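Local coordinates for protein FOKI restriction endonuclease (Planomicrobium okeanokoites, PDB 2FOK) that recognises a specific DNA sequence and cleaves the double helix at a distance from it, as a metal-dependent type IIS restriction endonuclease, at residues A311-I316 and E326-N331; F337-E342 and K393-R398; N346-L351 and I356-K361. All blocks are in the same frame, centred on the assembly; numbering follows the deposited sequence.

Interaction 1: A311-I316 and E326-N331; sequences ALILEI and EQIQDN
Ile313 is the first residue of 311-316 to reach segment 326-331, and it meets Ile328 methyl to methyl. Ile313 CG2 lies 4.1 Å from Ile328 CG2, and the two side chains cross at about a right angle. The contact is made by the same branch of each residue, CG2, which stands anti to the backbone N, while CG1 lies beside that N. Ile313 also touches Asp347, and Ile328 touches Ile344, so helix 341-352 adjoins this pair.

The two segments lie on helices 303-319 and 325-334, probably the first two of a small winged helix-turn-helix domain, consistent with the HTH clan of the FokI D3 family. Their short segments make an angle of 119° between N-to-C directions, and their axes come no closer than 10.2 Å. Side chains must span that distance.

Ile316 loses the most surface to the other segment and reaches two residues. Its chain is extended (chi2 176°), which carries CD1 over to the backbone of the second helix. CD1 of Ile316 is 3.6 Å from Asn331 CB and 3.9 Å from the carbonyl O of Ile328. The other branch of Ile316, CG2, rests 3.6 Å from Asn331 OD1. Asn331 thus offers mainly its aliphatic root and one amide oxygen to an apolar surface. No hydrogen bond joins the two segments. Asn331 is exposed, while the three isoleucines are buried. Leu323 of strand 323-324 touches both Ile316 and Ile328.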
# COMPACT_ATOMS: atom_id res chain seq x y z
N ALA A 311 -5.09 -17.26 -4.12
CA ALA A 311 -5.27 -18.35 -3.16
C ALA A 311 -5.03 -19.70 -3.83
O ALA A 311 -4.37 -20.57 -3.27
CB ALA A 311 -6.68 -18.30 -2.58
N LEU A 312 -5.60 -19.86 -5.02
CA LEU A 312 -5.46 -21.08 -5.78
C LEU A 312 -4.03 -21.30 -6.29
O LEU A 312 -3.62 -22.43 -6.52
CB LEU A 312 -6.44 -21.06 -6.95
CG LEU A 312 -7.89 -21.18 -6.48
CD1 LEU A 312 -8.84 -21.03 -7.65
CD2 LEU A 312 -8.06 -22.53 -5.79
N ILE A 313 -3.26 -20.23 -6.49
CA ILE A 313 -1.90 -20.41 -6.94
C ILE A 313 -1.07 -20.90 -5.75
O ILE A 313 -0.17 -21.72 -5.90
CB ILE A 313 -1.26 -19.12 -7.50
CG1 ILE A 313 -2.08 -18.58 -8.68
CG2 ILE A 313 0.13 -19.42 -8.00
CD1 ILE A 313 -1.83 -17.10 -8.99
N LEU A 314 -1.37 -20.38 -4.57
CA LEU A 314 -0.67 -20.79 -3.36
C LEU A 314 -0.86 -22.31 -3.19
O LEU A 314 0.10 -23.04 -2.96
CB LEU A 314 -1.26 -20.08 -2.14
CG LEU A 314 -0.35 -19.38 -1.13
CD1 LEU A 314 -1.15 -19.04 0.12
CD2 LEU A 314 0.84 -20.23 -0.78
N GLU A 315 -2.11 -22.75 -3.32
CA GLU A 315 -2.47 -24.16 -3.18
C GLU A 315 -1.71 -25.08 -4.10
O GLU A 315 -1.21 -26.13 -3.68
CB GLU A 315 -3.96 -24.35 -3.44
CG GLU A 315 -4.85 -23.99 -2.27
CD GLU A 315 -6.28 -24.42 -2.51
OE1 GLU A 315 -6.52 -25.07 -3.54
OE2 GLU A 315 -7.14 -24.11 -1.66
N ILE A 316 -1.63 -24.69 -5.37
CA ILE A 316 -0.94 -25.48 -6.37
C ILE A 316 0.51 -25.65 -5.97
O ILE A 316 1.04 -26.76 -5.98
CB ILE A 316 -1.03 -24.83 -7.77
CG1 ILE A 316 -2.50 -24.75 -8.20
CG2 ILE A 316 -0.27 -25.65 -8.78
CD1 ILE A 316 -2.73 -24.02 -9.53
N GLU A 326 3.99 -22.49 -16.88
CA GLU A 326 3.02 -23.04 -17.82
C GLU A 326 2.20 -24.17 -17.20
O GLU A 326 1.04 -24.38 -17.55
CB GLU A 326 3.74 -23.53 -19.08
CG GLU A 326 4.03 -22.44 -20.09
CD GLU A 326 5.41 -21.85 -19.93
OE1 GLU A 326 6.21 -22.41 -19.15
OE2 GLU A 326 5.70 -20.82 -20.58
N GLN A 327 2.81 -24.90 -16.27
CA GLN A 327 2.10 -25.98 -15.59
C GLN A 327 1.19 -25.35 -14.52
O GLN A 327 0.07 -25.82 -14.29
CB GLN A 327 3.11 -26.94 -14.95
CG GLN A 327 4.36 -27.19 -15.80
CD GLN A 327 5.33 -28.15 -15.13
OE1 GLN A 327 6.48 -27.80 -14.85
NE2 GLN A 327 4.87 -29.38 -14.87
N ILE A 328 1.66 -24.29 -13.87
CA ILE A 328 0.87 -23.60 -12.86
C ILE A 328 -0.34 -23.00 -13.57
O ILE A 328 -1.46 -23.06 -13.06
CB ILE A 328 1.65 -22.47 -12.19
CG1 ILE A 328 2.68 -23.04 -11.22
CG2 ILE A 328 0.69 -21.55 -11.42
CD1 ILE A 328 3.80 -22.06 -10.89
N GLN A 329 -0.09 -22.40 -14.73
CA GLN A 329 -1.15 -21.77 -15.51
C GLN A 329 -2.10 -22.87 -15.94
O GLN A 329 -3.32 -22.68 -15.98
CB GLN A 329 -0.57 -21.07 -16.74
CG GLN A 329 -1.59 -20.82 -17.85
CD GLN A 329 -0.96 -20.26 -19.10
OE1 GLN A 329 0.08 -20.73 -19.56
NE2 GLN A 329 -1.60 -19.24 -19.67
N ASP A 330 -1.52 -24.02 -16.28
CA ASP A 330 -2.28 -25.19 -16.70
C ASP A 330 -3.18 -25.67 -15.56
O ASP A 330 -4.39 -25.86 -15.74
CB ASP A 330 -1.32 -26.30 -17.08
CG ASP A 330 -1.60 -26.86 -18.45
OD1 ASP A 330 -2.75 -27.30 -18.68
OD2 ASP A 330 -0.67 -26.86 -19.28
N ASN A 331 -2.59 -25.88 -14.38
CA ASN A 331 -3.32 -26.35 -13.21
C ASN A 331 -4.40 -25.33 -12.82
O ASN A 331 -5.48 -25.70 -12.36
CB ASN A 331 -2.37 -26.56 -12.02
CG ASN A 331 -1.73 -27.94 -12.03
OD1 ASN A 331 -0.75 -28.18 -11.30
ND2 ASN A 331 -2.27 -28.85 -12.84

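Interaction 2: F337-E342 and K393-R398; sequences FDEVIE and KKSELR
Glu342 and Arg398 meet through their aliphatic parts and backbone oxygens, not as a salt bridge. Glu342 CG lies 3.2 Å from Arg398 O and 4.1 Å from Arg398 CB. In return, Arg398 CD is 3.4 Å from Glu342 O. The arginine then bends at chi3 (-71°), and its side chain also touches Thr343. No hydrogen bond crosses between the segments. Glu339 OE2 and Ser395 OG stand 4.0 Å apart, too far to bond.

Helix 341-352 is probably the third helix of a winged-helix fold, consistent with the HTH clan of the D3 family; in DNA-binding relatives this is the place of the recognition helix. Here its first turn faces helix 389-398, which belongs by sequence to the cleavage-domain family.

The polar ends are held by a second shell. Glu342 OE2 bonds His399 ND1, and Arg398 O accepts from His406 NE2. An alanine in place of Glu342 would probably leave His399 ND1 without this partner and strip Arg398 CB of the CG that packs on it. Ser395 OG bonds Thr343 OG1. Glu339 is fixed at both oxygens: OE1 bonds Tyr305 OH, and OE2 forms a salt bridge with Lys387 NZ.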
# COMPACT_ATOMS: atom_id res chain seq x y z
N PHE A 337 -9.91 -20.84 -14.14
CA PHE A 337 -9.30 -19.52 -14.06
C PHE A 337 -8.32 -19.34 -15.21
O PHE A 337 -7.14 -19.69 -15.10
CB PHE A 337 -8.58 -19.34 -12.72
CG PHE A 337 -9.44 -18.73 -11.64
CD1 PHE A 337 -10.42 -19.48 -11.00
CD2 PHE A 337 -9.28 -17.39 -11.27
CE1 PHE A 337 -11.22 -18.92 -10.01
CE2 PHE A 337 -10.07 -16.82 -10.27
CZ PHE A 337 -11.05 -17.59 -9.64
N ASP A 338 -8.82 -18.80 -16.31
CA ASP A 338 -8.03 -18.55 -17.51
C ASP A 338 -7.12 -17.34 -17.36
O ASP A 338 -7.51 -16.21 -17.64
CB ASP A 338 -8.96 -18.33 -18.70
CG ASP A 338 -8.64 -19.24 -19.85
OD1 ASP A 338 -7.46 -19.30 -20.25
OD2 ASP A 338 -9.58 -19.89 -20.36
N GLU A 339 -5.89 -17.58 -16.92
CA GLU A 339 -4.93 -16.50 -16.71
C GLU A 339 -3.77 -16.53 -17.69
O GLU A 339 -3.46 -17.56 -18.29
CB GLU A 339 -4.40 -16.56 -15.27
CG GLU A 339 -4.74 -15.35 -14.43
CD GLU A 339 -6.16 -14.86 -14.67
OE1 GLU A 339 -7.09 -15.37 -14.01
OE2 GLU A 339 -6.33 -13.97 -15.53
N VAL A 340 -3.12 -15.38 -17.85
CA VAL A 340 -1.97 -15.23 -18.73
C VAL A 340 -0.72 -15.37 -17.87
O VAL A 340 -0.70 -14.92 -16.73
CB VAL A 340 -2.00 -13.84 -19.42
CG1 VAL A 340 -0.61 -13.46 -19.87
CG2 VAL A 340 -2.96 -13.86 -20.59
N ILE A 341 0.33 -15.98 -18.42
CA ILE A 341 1.57 -16.21 -17.68
C ILE A 341 2.10 -15.04 -16.84
O ILE A 341 2.60 -15.26 -15.73
CB ILE A 341 2.73 -16.68 -18.63
CG1 ILE A 341 2.37 -18.01 -19.30
CG2 ILE A 341 4.02 -16.84 -17.84
CD1 ILE A 341 2.36 -19.21 -18.37
N GLU A 342 2.03 -13.81 -17.34
CA GLU A 342 2.55 -12.68 -16.57
C GLU A 342 1.66 -12.17 -15.44
O GLU A 342 2.11 -11.42 -14.59
CB GLU A 342 2.94 -11.52 -17.50
CG GLU A 342 2.11 -11.43 -18.75
CD GLU A 342 2.69 -12.26 -19.87
OE1 GLU A 342 3.83 -11.99 -20.30
OE2 GLU A 342 1.99 -13.18 -20.32
N LYS A 393 -8.05 -5.48 -18.41
CA LYS A 393 -7.18 -4.47 -19.00
C LYS A 393 -5.77 -4.59 -18.40
O LYS A 393 -4.77 -4.43 -19.10
CB LYS A 393 -7.73 -3.07 -18.74
CG LYS A 393 -7.01 -1.97 -19.50
CD LYS A 393 -7.12 -0.64 -18.76
CE LYS A 393 -8.54 -0.39 -18.22
NZ LYS A 393 -9.48 0.08 -19.29
N LYS A 394 -5.70 -4.87 -17.10
CA LYS A 394 -4.40 -5.04 -16.44
C LYS A 394 -3.72 -6.25 -17.07
O LYS A 394 -2.52 -6.23 -17.37
CB LYS A 394 -4.58 -5.31 -14.95
CG LYS A 394 -5.11 -4.14 -14.15
CD LYS A 394 -5.47 -4.59 -12.75
CE LYS A 394 -6.12 -3.48 -11.95
NZ LYS A 394 -5.62 -3.52 -10.55
N SER A 395 -4.52 -7.30 -17.26
CA SER A 395 -4.04 -8.54 -17.84
C SER A 395 -3.54 -8.33 -19.26
O SER A 395 -2.48 -8.83 -19.62
CB SER A 395 -5.15 -9.57 -17.83
OG SER A 395 -4.67 -10.82 -17.36
N GLU A 396 -4.31 -7.59 -20.05
CA GLU A 396 -3.94 -7.31 -21.44
C GLU A 396 -2.59 -6.62 -21.52
O GLU A 396 -1.73 -7.06 -22.26
CB GLU A 396 -4.98 -6.44 -22.13
CG GLU A 396 -4.71 -6.25 -23.62
CD GLU A 396 -5.17 -4.90 -24.14
OE1 GLU A 396 -6.12 -4.32 -23.56
OE2 GLU A 396 -4.58 -4.41 -25.14
N LEU A 397 -2.41 -5.56 -20.74
CA LEU A 397 -1.17 -4.78 -20.74
C LEU A 397 0.06 -5.46 -20.12
O LEU A 397 1.20 -5.07 -20.41
CB LEU A 397 -1.41 -3.43 -20.06
CG LEU A 397 -2.42 -2.49 -20.73
CD1 LEU A 397 -2.64 -1.27 -19.84
CD2 LEU A 397 -1.91 -2.06 -22.10
N ARG A 398 -0.16 -6.44 -19.25
CA ARG A 398 0.95 -7.17 -18.63
C ARG A 398 1.49 -8.14 -19.67
O ARG A 398 2.69 -8.40 -19.74
CB ARG A 398 0.48 -7.94 -17.39
CG ARG A 398 1.05 -7.37 -16.09
CD ARG A 398 0.77 -8.27 -14.91
NE ARG A 398 -0.64 -8.25 -14.54
CZ ARG A 398 -1.14 -7.50 -13.57
NH1 ARG A 398 -0.35 -6.69 -12.87
NH2 ARG A 398 -2.43 -7.56 -13.30

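Interaction 3: N346-L351 and I356-K361; sequences NDIKGL and IFIEIK
The Leu351 carbonyl is the flat group that matters here, and Ile356 meets its oxygen twice from one side. Both approaches come from above the carbonyl plane, not within it. The backbone N-H of Ile356 gives a weak hydrogen bond to Leu351 O, with N to O at 3.4 Å and an N-H...O angle of 160°. Ile356 CD1 lies 3.5 Å from Leu351 O, on the CA side of the oxygen. Two other flat groups are turned to other neighbours. The Phe357 side chain touches Ile163 and Thr167 of helix 160-169, and the Asp347 carboxylate pairs with Arg310 through OD1 and with Arg309 through OD2.

This is the turn from the third helix into the wing of a winged helix-turn-helix domain, consistent with the HTH clan of the D3 family. Helix 341-352 ends, and the chain runs back as strand 358-361 beside strand 364-367. The weak bond links the start of the wing to the last turn of the helix.

The rest of the contact is apolar and buried. The Leu351 and Ile356 side chains lie aslant, with Leu351 CD2 at 4.1 Å from Ile356 CD1. Ile356 also touches Leu367 and Ile371. Its chi2 of 126° is off a staggered value, which may reflect some strain in the side chain where CD1 meets Leu351 O.

Ile358, two residues on, points to the same helix. CG1 lies beside the backbone N and the chain then runs straight (chi2 174°), which brings CD1 to the helix. Helix 303-319 adjoins this layer through Leu317, which touches Ile358. The Ile358 CD1 methyl itself meets two helix residues one turn apart, with Leu351 CB at 4.1 Å and Ile348 CG2 at 4.2 Å.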
# COMPACT_ATOMS: atom_id res chain seq x y z
N ASN A 346 3.11 -12.07 -11.62
CA ASN A 346 2.98 -10.92 -10.73
C ASN A 346 2.31 -11.33 -9.43
O ASN A 346 2.60 -10.78 -8.36
CB ASN A 346 2.18 -9.79 -11.40
CG ASN A 346 2.16 -8.51 -10.55
OD1 ASN A 346 3.12 -7.74 -10.54
ND2 ASN A 346 1.06 -8.28 -9.86
N ASP A 347 1.41 -12.29 -9.52
CA ASP A 347 0.71 -12.80 -8.35
C ASP A 347 1.71 -13.53 -7.44
O ASP A 347 1.55 -13.56 -6.24
CB ASP A 347 -0.41 -13.77 -8.78
CG ASP A 347 -1.74 -13.07 -9.00
OD1 ASP A 347 -1.84 -11.86 -8.72
OD2 ASP A 347 -2.69 -13.74 -9.47
N ILE A 348 2.74 -14.12 -8.04
CA ILE A 348 3.76 -14.86 -7.27
C ILE A 348 4.76 -13.94 -6.58
O ILE A 348 5.24 -14.24 -5.49
CB ILE A 348 4.53 -15.85 -8.17
CG1 ILE A 348 3.57 -16.91 -8.70
CG2 ILE A 348 5.70 -16.49 -7.41
CD1 ILE A 348 4.23 -17.98 -9.53
N LYS A 349 5.08 -12.82 -7.23
CA LYS A 349 6.03 -11.87 -6.66
C LYS A 349 5.41 -11.25 -5.42
O LYS A 349 6.12 -10.85 -4.49
CB LYS A 349 6.34 -10.77 -7.67
CG LYS A 349 7.07 -9.59 -7.06
CD LYS A 349 7.95 -8.89 -8.07
CE LYS A 349 7.12 -8.06 -9.02
NZ LYS A 349 5.88 -7.54 -8.39
N GLY A 350 4.08 -11.18 -5.41
CA GLY A 350 3.37 -10.63 -4.28
C GLY A 350 3.38 -11.61 -3.12
O GLY A 350 3.51 -11.21 -1.97
N LEU A 351 3.25 -12.90 -3.43
CA LEU A 351 3.27 -13.92 -2.38
C LEU A 351 4.63 -13.85 -1.70
O LEU A 351 4.75 -13.82 -0.47
CB LEU A 351 3.02 -15.30 -2.98
CG LEU A 351 1.57 -15.54 -3.40
CD1 LEU A 351 1.45 -16.84 -4.16
CD2 LEU A 351 0.68 -15.56 -2.17
N ILE A 356 6.18 -15.33 2.22
CA ILE A 356 6.23 -16.74 1.88
C ILE A 356 7.44 -17.02 0.99
O ILE A 356 7.72 -16.26 0.06
CB ILE A 356 4.92 -17.16 1.15
CG1 ILE A 356 3.71 -16.81 2.04
CG2 ILE A 356 4.93 -18.66 0.85
CD1 ILE A 356 2.67 -15.96 1.35
N PHE A 357 8.16 -18.11 1.27
CA PHE A 357 9.35 -18.45 0.50
C PHE A 357 9.11 -19.36 -0.70
O PHE A 357 8.79 -20.53 -0.55
CB PHE A 357 10.39 -19.12 1.41
CG PHE A 357 10.81 -18.28 2.58
CD1 PHE A 357 11.60 -17.15 2.39
CD2 PHE A 357 10.40 -18.62 3.87
CE1 PHE A 357 11.97 -16.36 3.48
CE2 PHE A 357 10.78 -17.83 4.96
CZ PHE A 357 11.57 -16.70 4.77
N ILE A 358 9.30 -18.80 -1.89
CA ILE A 358 9.13 -19.54 -3.14
C ILE A 358 10.39 -19.35 -3.97
O ILE A 358 10.61 -18.28 -4.54
CB ILE A 358 7.91 -19.05 -3.95
CG1 ILE A 358 6.64 -19.19 -3.10
CG2 ILE A 358 7.78 -19.84 -5.25
CD1 ILE A 358 5.40 -18.59 -3.75
N GLU A 359 11.22 -20.38 -4.02
CA GLU A 359 12.46 -20.31 -4.79
C GLU A 359 12.16 -20.38 -6.28
O GLU A 359 11.24 -21.07 -6.70
CB GLU A 359 13.40 -21.47 -4.41
CG GLU A 359 14.32 -21.94 -5.54
CD GLU A 359 14.20 -23.43 -5.83
OE1 GLU A 359 14.63 -24.24 -4.99
OE2 GLU A 359 13.66 -23.80 -6.90
N ILE A 360 12.93 -19.63 -7.05
CA ILE A 360 12.81 -19.60 -8.49
C ILE A 360 14.19 -19.92 -9.05
O ILE A 360 15.14 -19.16 -8.86
CB ILE A 360 12.35 -18.21 -9.01
CG1 ILE A 360 11.07 -17.78 -8.28
CG2 ILE A 360 12.10 -18.26 -10.52
CD1 ILE A 360 10.93 -16.27 -8.14
N LYS A 361 14.31 -21.06 -9.73
CA LYS A 361 15.59 -21.45 -10.31
C LYS A 361 15.40 -21.55 -11.82
O LYS A 361 14.86 -22.54 -12.33
CB LYS A 361 16.05 -22.80 -9.75
CG LYS A 361 16.55 -22.73 -8.30
CD LYS A 361 17.30 -21.43 -8.01
CE LYS A 361 18.05 -21.50 -6.68
NZ LYS A 361 17.21 -21.07 -5.52

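How the interactions relate
Interactions 1 and 3 lie within the D3 domain, with centres 12 Å apart. Interaction 2 pairs a segment of the D3 family with one of the cleavage-domain family; its centre is 14 Å from that of interaction 1 and 17 Å from that of interaction 3. Helix 341-352 serves both interactions 2 and 3, its first turn in one and its later turns in the other. Leu314 CG packs 4.1 Å from Leu351 CD2, linking interactions 1 and 3. Gln329 NE2 probably bonds Glu339 O at 2.9 Å, linking interactions 1 and 2. Leu312 CD1 also lies 4.0 Å from Phe337 CE1. Between interactions 2 and 3, Arg398 NH1 packs 3.7 Å from Asn346 ND2.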